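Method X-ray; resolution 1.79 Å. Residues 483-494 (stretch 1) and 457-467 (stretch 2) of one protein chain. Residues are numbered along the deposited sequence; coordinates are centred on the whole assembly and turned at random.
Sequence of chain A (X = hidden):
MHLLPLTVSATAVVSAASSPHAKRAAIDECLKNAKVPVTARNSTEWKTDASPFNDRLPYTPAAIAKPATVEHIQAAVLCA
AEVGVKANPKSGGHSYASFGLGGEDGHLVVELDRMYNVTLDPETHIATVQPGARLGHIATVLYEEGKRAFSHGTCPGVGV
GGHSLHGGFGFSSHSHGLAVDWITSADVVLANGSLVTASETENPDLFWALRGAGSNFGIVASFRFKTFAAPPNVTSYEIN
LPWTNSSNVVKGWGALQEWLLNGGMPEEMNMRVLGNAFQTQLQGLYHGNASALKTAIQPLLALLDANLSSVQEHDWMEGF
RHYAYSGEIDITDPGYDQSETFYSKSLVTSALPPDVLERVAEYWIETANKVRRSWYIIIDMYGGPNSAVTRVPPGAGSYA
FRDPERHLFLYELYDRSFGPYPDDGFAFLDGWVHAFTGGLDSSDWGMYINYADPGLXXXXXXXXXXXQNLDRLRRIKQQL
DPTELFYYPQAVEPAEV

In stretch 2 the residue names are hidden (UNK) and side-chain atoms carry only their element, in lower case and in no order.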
ATOM      1  N   THR A 483      -0.342 -13.030 -22.638  1.00 16.56           N
ATOM      2  CA  THR A 483       0.340 -12.059 -23.500  1.00 16.66           C
ATOM      3  C   THR A 483       0.891 -10.873 -22.697  1.00 15.65           C
ATOM      4  O   THR A 483       1.540  -9.999 -23.258  1.00 15.59           O
ATOM      5  CB  THR A 483      -0.568 -11.525 -24.633  1.00 16.94           C
ATOM      6  OG1 THR A 483      -1.532 -10.617 -24.095  1.00 16.62           O
ATOM      7  CG2 THR A 483      -1.277 -12.655 -25.354  1.00 17.93           C
ATOM      8  N   GLU A 484       0.645 -10.841 -21.387  1.00 15.11           N
ATOM      9  CA  GLU A 484       1.117  -9.762 -20.534  1.00 14.64           C
ATOM     10  C   GLU A 484       0.625  -8.411 -21.010  1.00 14.26           C
ATOM     11  O   GLU A 484       1.383  -7.435 -21.099  1.00 13.70           O
ATOM     12  CB  GLU A 484       2.640  -9.751 -20.413  1.00 15.21           C
ATOM     13  CG  GLU A 484       3.223 -11.064 -19.916  1.00 15.94           C
ATOM     14  CD  GLU A 484       4.689 -10.936 -19.609  1.00 16.36           C
ATOM     15  OE1 GLU A 484       5.027 -10.231 -18.652  1.00 16.78           O
ATOM     16  OE2 GLU A 484       5.496 -11.512 -20.342  1.00 17.21           O
ATOM     17  N   LEU A 485      -0.658  -8.354 -21.319  1.00 14.23           N
ATOM     18  CA  LEU A 485      -1.277  -7.086 -21.646  1.00 14.35           C
ATOM     19  C   LEU A 485      -1.082  -6.061 -20.537  1.00 13.69           C
ATOM     20  O   LEU A 485      -0.873  -4.875 -20.811  1.00 13.41           O
ATOM     21  CB  LEU A 485      -2.772  -7.259 -21.918  1.00 14.78           C
ATOM     22  CG  LEU A 485      -3.465  -5.972 -22.358  1.00 15.31           C
ATOM     23  CD1 LEU A 485      -2.997  -5.592 -23.747  1.00 15.92           C
ATOM     24  CD2 LEU A 485      -4.971  -6.127 -22.356  1.00 16.05           C
ATOM     25  N   PHE A 486      -1.158  -6.519 -19.291  1.00 13.44           N
ATOM     26  CA  PHE A 486      -1.050  -5.627 -18.133  1.00 13.03           C
ATOM     27  C   PHE A 486       0.378  -5.452 -17.623  1.00 13.02           C
ATOM     28  O   PHE A 486       0.591  -5.163 -16.455  1.00 12.76           O
ATOM     29  CB  PHE A 486      -1.969  -6.131 -17.022  1.00 13.09           C
ATOM     30  CG  PHE A 486      -3.409  -6.216 -17.440  1.00 13.23           C
ATOM     31  CD1 PHE A 486      -4.084  -5.075 -17.859  1.00 13.64           C
ATOM     32  CD2 PHE A 486      -4.086  -7.416 -17.418  1.00 13.62           C
ATOM     33  CE1 PHE A 486      -5.424  -5.128 -18.241  1.00 13.70           C
ATOM     34  CE2 PHE A 486      -5.415  -7.484 -17.804  1.00 14.04           C
ATOM     35  CZ  PHE A 486      -6.086  -6.342 -18.214  1.00 14.20           C
ATOM     36  N   TYR A 487       1.333  -5.565 -18.535  1.00 13.33           N
ATOM     37  CA  TYR A 487       2.743  -5.508 -18.221  1.00 13.50           C
ATOM     38  C   TYR A 487       3.114  -4.194 -17.572  1.00 12.81           C
ATOM     39  O   TYR A 487       2.626  -3.142 -17.950  1.00 12.26           O
ATOM     40  CB  TYR A 487       3.578  -5.689 -19.509  1.00 14.43           C
ATOM     41  CG  TYR A 487       5.037  -5.421 -19.273  1.00 14.97           C
ATOM     42  CD1 TYR A 487       5.851  -6.400 -18.740  1.00 15.14           C
ATOM     43  CD2 TYR A 487       5.584  -4.152 -19.494  1.00 15.19           C
ATOM     44  CE1 TYR A 487       7.183  -6.161 -18.488  1.00 15.61           C
ATOM     45  CE2 TYR A 487       6.922  -3.902 -19.246  1.00 15.40           C
ATOM     46  CZ  TYR A 487       7.713  -4.907 -18.720  1.00 15.77           C
ATOM     47  OH  TYR A 487       9.046  -4.690 -18.443  1.00 16.09           O
ATOM     48  N   TYR A 488       3.978  -4.285 -16.571  1.00 12.56           N
ATOM     49  CA  TYR A 488       4.763  -3.167 -16.112  1.00 12.39           C
ATOM     50  C   TYR A 488       6.092  -3.764 -15.668  1.00 12.43           C
ATOM     51  O   TYR A 488       6.197  -4.978 -15.580  1.00 12.51           O
ATOM     52  CB  TYR A 488       4.071  -2.359 -15.026  1.00 12.12           C
ATOM     53  CG  TYR A 488       3.679  -3.099 -13.774  1.00 11.86           C
ATOM     54  CD1 TYR A 488       2.482  -3.803 -13.703  1.00 12.01           C
ATOM     55  CD2 TYR A 488       4.461  -3.032 -12.651  1.00 11.71           C
ATOM     56  CE1 TYR A 488       2.081  -4.439 -12.526  1.00 11.88           C
ATOM     57  CE2 TYR A 488       4.079  -3.672 -11.479  1.00 11.70           C
ATOM     58  CZ  TYR A 488       2.893  -4.379 -11.425  1.00 11.54           C
ATOM     59  OH  TYR A 488       2.528  -4.975 -10.225  1.00 11.82           O
ATOM     60  N   PRO A 489       7.110  -2.927 -15.438  1.00 12.76           N
ATOM     61  CA  PRO A 489       8.472  -3.476 -15.291  1.00 12.89           C
ATOM     62  C   PRO A 489       8.710  -4.397 -14.093  1.00 12.78           C
ATOM     63  O   PRO A 489       9.696  -5.117 -14.077  1.00 12.99           O
ATOM     64  CB  PRO A 489       9.332  -2.218 -15.210  1.00 13.18           C
ATOM     65  CG  PRO A 489       8.581  -1.243 -16.077  1.00 13.35           C
ATOM     66  CD  PRO A 489       7.154  -1.469 -15.674  1.00 12.88           C
ATOM     67  N   GLN A 490       7.807  -4.382 -13.111  1.00 12.22           N
ATOM     68  CA  GLN A 490       7.861  -5.356 -12.027  1.00 12.06           C
ATOM     69  C   GLN A 490       6.654  -6.275 -11.975  1.00 12.01           C
ATOM     70  O   GLN A 490       6.330  -6.821 -10.916  1.00 12.51           O
ATOM     71  CB  GLN A 490       8.081  -4.649 -10.694  1.00 11.56           C
ATOM     72  CG  GLN A 490       9.410  -3.901 -10.666  1.00 11.57           C
ATOM     73  CD  GLN A 490       9.680  -3.220  -9.346  1.00 11.30           C
ATOM     74  OE1 GLN A 490       8.760  -2.930  -8.584  1.00 11.11           O
ATOM     75  NE2 GLN A 490      10.943  -2.935  -9.077  1.00 11.58           N
ATOM     76  N   ALA A 491       6.009  -6.483 -13.122  1.00 12.46           N
ATOM     77  CA  ALA A 491       4.903  -7.424 -13.208  1.00 12.41           C
ATOM     78  C   ALA A 491       5.391  -8.862 -13.069  1.00 12.76           C
ATOM     79  O   ALA A 491       6.505  -9.230 -13.488  1.00 12.32           O
ATOM     80  CB  ALA A 491       4.125  -7.276 -14.500  1.00 12.74           C
ATOM     81  N   VAL A 492       4.508  -9.675 -12.499  1.00 13.17           N
ATOM     82  CA  VAL A 492       4.698 -11.110 -12.459  1.00 13.89           C
ATOM     83  C   VAL A 492       4.847 -11.642 -13.884  1.00 14.91           C
ATOM     84  O   VAL A 492       4.050 -11.307 -14.750  1.00 15.19           O
ATOM     85  CB  VAL A 492       3.510 -11.797 -11.786  1.00 13.76           C
ATOM     86  CG1 VAL A 492       3.607 -13.299 -11.934  1.00 14.15           C
ATOM     87  CG2 VAL A 492       3.471 -11.400 -10.298  1.00 13.45           C
ATOM     88  N   GLU A 493       5.842 -12.485 -14.095  1.00 16.25           N
ATOM     89  CA  GLU A 493       6.048 -13.145 -15.386  1.00 18.37           C
ATOM     90  C   GLU A 493       5.184 -14.396 -15.521  1.00 18.79           C
ATOM     91  O   GLU A 493       5.161 -15.228 -14.615  1.00 18.48           O
ATOM     92  CB  GLU A 493       7.487 -13.613 -15.512  1.00 19.85           C
ATOM     93  CG  GLU A 493       8.505 -12.518 -15.653  1.00 21.31           C
ATOM     94  CD  GLU A 493       9.903 -13.083 -15.725  1.00 23.33           C
ATOM     95  OE1 GLU A 493      10.231 -13.704 -16.766  1.00 25.40           O
ATOM     96  OE2 GLU A 493      10.656 -12.915 -14.744  1.00 24.64           O
ATOM     97  N   PRO A 494       4.545 -14.589 -16.681  1.00 19.24           N
ATOM     98  CA  PRO A 494       3.819 -15.848 -16.833  1.00 19.92           C
ATOM     99  C   PRO A 494       4.767 -17.028 -16.638  1.00 20.94           C
ATOM    100  O   PRO A 494       5.945 -16.945 -17.002  1.00 20.68           O
ATOM    101  CB  PRO A 494       3.307 -15.810 -18.283  1.00 20.36           C
ATOM    102  CG  PRO A 494       3.393 -14.388 -18.714  1.00 19.88           C
ATOM    103  CD  PRO A 494       4.444 -13.724 -17.872  1.00 19.40           C
ATOM    104  N   UNK A 457      15.337  -4.990 -10.094  1.00 16.76           N
ATOM    105  CA  UNK A 457      15.058  -5.551 -11.417  1.00 18.18           C
ATOM    106  C   UNK A 457      13.849  -6.480 -11.344  1.00 17.46           C
ATOM    107  O   UNK A 457      13.383  -6.849 -10.255  1.00 16.47           O
ATOM    108  o   UNK A 457      15.985  -8.311 -10.951  1.00 23.07           O
ATOM    109  o   UNK A 457      18.011  -7.707 -11.561  1.00 26.30           O
ATOM    110  c   UNK A 457      16.291  -6.184 -12.105  1.00 20.55           C
ATOM    111  c   UNK A 457      16.778  -7.485 -11.468  1.00 22.64           C
ATOM    112  N   UNK A 458      13.301  -6.801 -12.504  1.00 17.00           N
ATOM    113  CA  UNK A 458      12.055  -7.535 -12.555  1.00 16.99           C
ATOM    114  C   UNK A 458      12.120  -8.854 -11.793  1.00 17.08           C
ATOM    115  O   UNK A 458      11.213  -9.163 -11.015  1.00 16.97           O
ATOM    116  c   UNK A 458       7.813  -9.361 -16.636  1.00 18.65           C
ATOM    117  c   UNK A 458       9.765  -8.370 -15.530  1.00 18.13           C
ATOM    118  n   UNK A 458       8.448  -9.390 -17.808  1.00 18.52           N
ATOM    119  c   UNK A 458      10.245  -8.345 -14.101  1.00 17.45           C
ATOM    120  c   UNK A 458      11.645  -7.788 -13.996  1.00 17.57           C
ATOM    121  n   UNK A 458       8.411  -8.887 -15.560  1.00 17.86           N
ATOM    122  n   UNK A 458       6.567  -9.811 -16.530  1.00 19.01           N
ATOM    123  N   UNK A 459      13.188  -9.621 -11.998  1.00 17.11           N
ATOM    124  CA  UNK A 459      13.340 -10.900 -11.304  1.00 17.28           C
ATOM    125  C   UNK A 459      13.386 -10.733  -9.788  1.00 16.81           C
ATOM    126  O   UNK A 459      12.693 -11.462  -9.059  1.00 16.09           O
ATOM    127  c   UNK A 459      14.584 -11.640 -11.775  1.00 18.14           C
ATOM    128  N   UNK A 460      14.195  -9.788  -9.309  1.00 16.55           N
ATOM    129  CA  UNK A 460      14.306  -9.602  -7.884  1.00 16.97           C
ATOM    130  C   UNK A 460      12.972  -9.141  -7.332  1.00 15.23           C
ATOM    131  O   UNK A 460      12.550  -9.636  -6.297  1.00 15.16           O
ATOM    132  o   UNK A 460      16.874  -7.725  -4.175  1.00 24.32           O
ATOM    133  c   UNK A 460      16.652  -7.692  -5.404  1.00 22.62           C
ATOM    134  c   UNK A 460      15.615  -8.662  -5.940  1.00 20.36           C
ATOM    135  c   UNK A 460      15.424  -8.639  -7.466  1.00 18.69           C
ATOM    136  o   UNK A 460      17.216  -6.890  -6.177  1.00 23.70           O
ATOM    137  N   UNK A 461      12.308  -8.219  -8.027  1.00 14.06           N
ATOM    138  CA  UNK A 461      11.083  -7.615  -7.511  1.00 13.31           C
ATOM    139  C   UNK A 461      10.004  -8.671  -7.239  1.00 13.26           C
ATOM    140  O   UNK A 461       9.413  -8.721  -6.141  1.00 12.59           O
ATOM    141  c   UNK A 461      10.572  -6.549  -8.473  1.00 13.10           C
ATOM    142  N   UNK A 462       9.775  -9.531  -8.226  1.00 13.71           N
ATOM    143  CA  UNK A 462       8.794 -10.614  -8.080  1.00 14.22           C
ATOM    144  C   UNK A 462       9.119 -11.484  -6.876  1.00 14.44           C
ATOM    145  O   UNK A 462       8.216 -11.871  -6.118  1.00 13.78           O
ATOM    146  c   UNK A 462       8.496 -11.678 -11.719  1.00 16.68           C
ATOM    147  c   UNK A 462       8.804 -11.499  -9.304  1.00 15.37           C
ATOM    148  c   UNK A 462       8.183 -10.870 -10.507  1.00 15.81           C
ATOM    149  n   UNK A 462       9.548 -11.299 -12.415  1.00 17.46           N
ATOM    150  o   UNK A 462       7.851 -12.665 -11.983  1.00 17.00           O
ATOM    151  N   UNK A 463      10.408 -11.790  -6.721  1.00 14.77           N
ATOM    152  CA  UNK A 463      10.856 -12.677  -5.655  1.00 15.71           C
ATOM    153  C   UNK A 463      10.638 -12.057  -4.287  1.00 14.33           C
ATOM    154  O   UNK A 463      10.066 -12.699  -3.404  1.00 14.07           O
ATOM    155  c   UNK A 463      12.424 -14.050  -7.041  1.00 20.93           C
ATOM    156  c   UNK A 463      12.306 -13.103  -5.852  1.00 18.02           C
ATOM    157  c   UNK A 463      13.790 -14.679  -7.243  1.00 24.93           C
ATOM    158  o   UNK A 463      14.753 -14.310  -6.539  1.00 27.44           O
ATOM    159  o   UNK A 463      13.885 -15.560  -8.140  1.00 28.53           O
ATOM    160  N   UNK A 464      11.057 -10.809  -4.135  1.00 13.17           N
ATOM    161  CA  UNK A 464      10.980 -10.147  -2.841  1.00 12.58           C
ATOM    162  C   UNK A 464       9.575  -9.688  -2.480  1.00 12.03           C
ATOM    163  O   UNK A 464       9.226  -9.642  -1.289  1.00 11.69           O
ATOM    164  c   UNK A 464      11.677  -7.835  -3.664  1.00 12.16           C
ATOM    165  c   UNK A 464      13.416  -9.485  -2.851  1.00 12.78           C
ATOM    166  c   UNK A 464      11.987  -8.983  -2.702  1.00 12.38           C
ATOM    167  N   UNK A 465       8.775  -9.325  -3.483  1.00 11.68           N
ATOM    168  CA  UNK A 465       7.406  -8.889  -3.235  1.00 11.12           C
ATOM    169  C   UNK A 465       6.466 -10.022  -2.875  1.00 11.17           C
ATOM    170  O   UNK A 465       5.572  -9.826  -2.065  1.00 11.35           O
ATOM    171  c   UNK A 465       8.338  -4.668  -4.194  1.00 10.41           C
ATOM    172  c   UNK A 465       7.852  -5.933  -3.837  1.00 10.58           C
ATOM    173  c   UNK A 465       7.361  -6.815  -4.803  1.00 10.62           C
ATOM    174  c   UNK A 465       8.304  -4.273  -5.521  1.00 10.57           C
ATOM    175  o   UNK A 465       8.769  -3.038  -5.914  1.00 10.26           O
ATOM    176  c   UNK A 465       7.339  -6.379  -6.128  1.00 10.77           C
ATOM    177  c   UNK A 465       6.816  -8.182  -4.459  1.00 10.99           C
ATOM    178  c   UNK A 465       7.803  -5.123  -6.482  1.00 10.65           C
ATOM    179  N   UNK A 466       6.668 -11.199  -3.480  1.00 11.54           N
ATOM    180  CA  UNK A 466       5.729 -12.308  -3.373  1.00 11.43           C
ATOM    181  C   UNK A 466       6.280 -13.604  -2.770  1.00 12.06           C
ATOM    182  O   UNK A 466       5.490 -14.498  -2.391  1.00 12.14           O
ATOM    183  c   UNK A 466       2.901  -9.567  -5.326  1.00 10.35           C
ATOM    184  c   UNK A 466       5.121 -12.574  -4.733  1.00 11.63           C
ATOM    185  c   UNK A 466       3.459 -10.695  -4.757  1.00 10.45           C
ATOM    186  c   UNK A 466       5.057 -10.804  -6.519  1.00 10.81           C
ATOM    187  o   UNK A 466       2.903  -7.928  -7.077  1.00 10.41           O
ATOM    188  c   UNK A 466       3.441  -9.051  -6.496  1.00 10.31           C
ATOM    189  c   UNK A 466       4.523 -11.343  -5.352  1.00 10.88           C
ATOM    190  c   UNK A 466       4.508  -9.678  -7.098  1.00 10.50           C
ATOM    191  N   UNK A 467       7.612 -13.697  -2.672  1.00 11.82           N
ATOM    192  CA  UNK A 467       8.305 -14.790  -1.999  1.00 12.27           C
ATOM    193  C   UNK A 467       7.690 -16.156  -2.316  1.00 12.88           C
ATOM    194  O   UNK A 467       7.678 -16.566  -3.471  1.00 13.11           O
ATOM    195  n   UNK A 467      13.917 -11.923   0.189  1.00 11.37           N
ATOM    196  c   UNK A 467      10.802 -13.808  -0.436  1.00 11.69           C
ATOM    197  c   UNK A 467       8.395 -14.501  -0.485  1.00 11.87           C
ATOM    198  n   UNK A 467      11.834 -12.927   0.124  1.00 11.40           N
ATOM    199  n   UNK A 467      13.388 -13.323  -1.558  1.00 12.25           N
ATOM    200  c   UNK A 467       9.369 -13.384  -0.111  1.00 11.47           C
ATOM    201  c   UNK A 467      13.043 -12.730  -0.412  1.00 11.67           C
TER
HETATM  202  O   HOH W   1       7.921 -11.317 -19.613  1.00 25.40           O
HETATM  203  O   HOH W   2      10.726  -7.063 -18.644  1.00 28.56           O
HETATM  204  O   HOH W   3       3.944  -7.226  -9.451  1.00 11.58           O

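Position 457 has two carbons, the second carrying two oxygens: a short carboxylate. It points away from stretch 1 and one oxygen accepts from the backbone N of 460, capping the helix that starts next. This is D457, with OD1 2.8 Å from N of 460.

Position 458 carries three carbons, a nitrogen, then a carbon with two more nitrogens. Its side-chain nitrogens reach A491 O, E484 OE1 and, weakly, V492 O, with E493 CG and Y487 CE1 over opposite faces of the planar end group. Only arginine fits. R458 runs out nearly straight, with chi1 to chi3 all t. NE and NH2 both donate to A491 O, at 2.8 and 3.1 Å; NH2 also forms a salt bridge with E484 OE1 at 2.7 Å and a weak bond to V492 O at 3.4 Å. E493 CG is 3.4 Å from R458 CZ, and Y487 CE1 is 3.5 Å from R458 NH1. Water 1 accepts from NH1 and donates to E484 OE2.

Position 459 has one carbon, pointing away: A459. Position 460, three carbons ending in two oxygens, is out of reach of stretch 1; it is E460.

Position 461 again has a single carbon, now directed toward stretch 1 and 3.6 Å from Q490 CD. In A461 the small CB sits against the amide carbon of Q490.

Position 462 shows three carbons, the last with one oxygen and one nitrogen. The oxygen accepts from E493 N, while the nitrogen donates to a carboxylate, so the amide is Q462. OE1 is 2.9 Å from E493 N, and NE2 is 3.0 Å from E493 OE2; NE2 also donates to R458 O.

Position 463, three carbons with two terminal oxygens, is exposed and out of reach: E463. Position 464, a carbon bearing two carbons, is buried but also out of reach: V464.

Position 465 has one carbon, then a ring of six carbons bearing one oxygen. That oxygen lies 2.7 Å from Q490 OE1, which sits near the plane of the ring. This is Y465, its OH donating to Q490 OE1.

Position 466 has the same atoms. A ring carbon lies 3.8 Å from V492 CG2, and the oxygen reaches water 3. This is Y466; the ring carbon is CE2, and OH shares water 3 with Y488 OH and Q490 O.

Position 467, three carbons, a nitrogen and a carbon with two nitrogens, leaves helical geometry with positive phi and stays out of reach: R467.

The contact pairs a helix with an irregular segment whose backbone remains available for bonding. R458 reads its carbonyls, Q462 answers both backbone and side chain of E493, and Y465 holds Q490. A461 and Y466 add close packing among these polar anchors.

Stretch 2 (457-467) DRAEAQEVYYR
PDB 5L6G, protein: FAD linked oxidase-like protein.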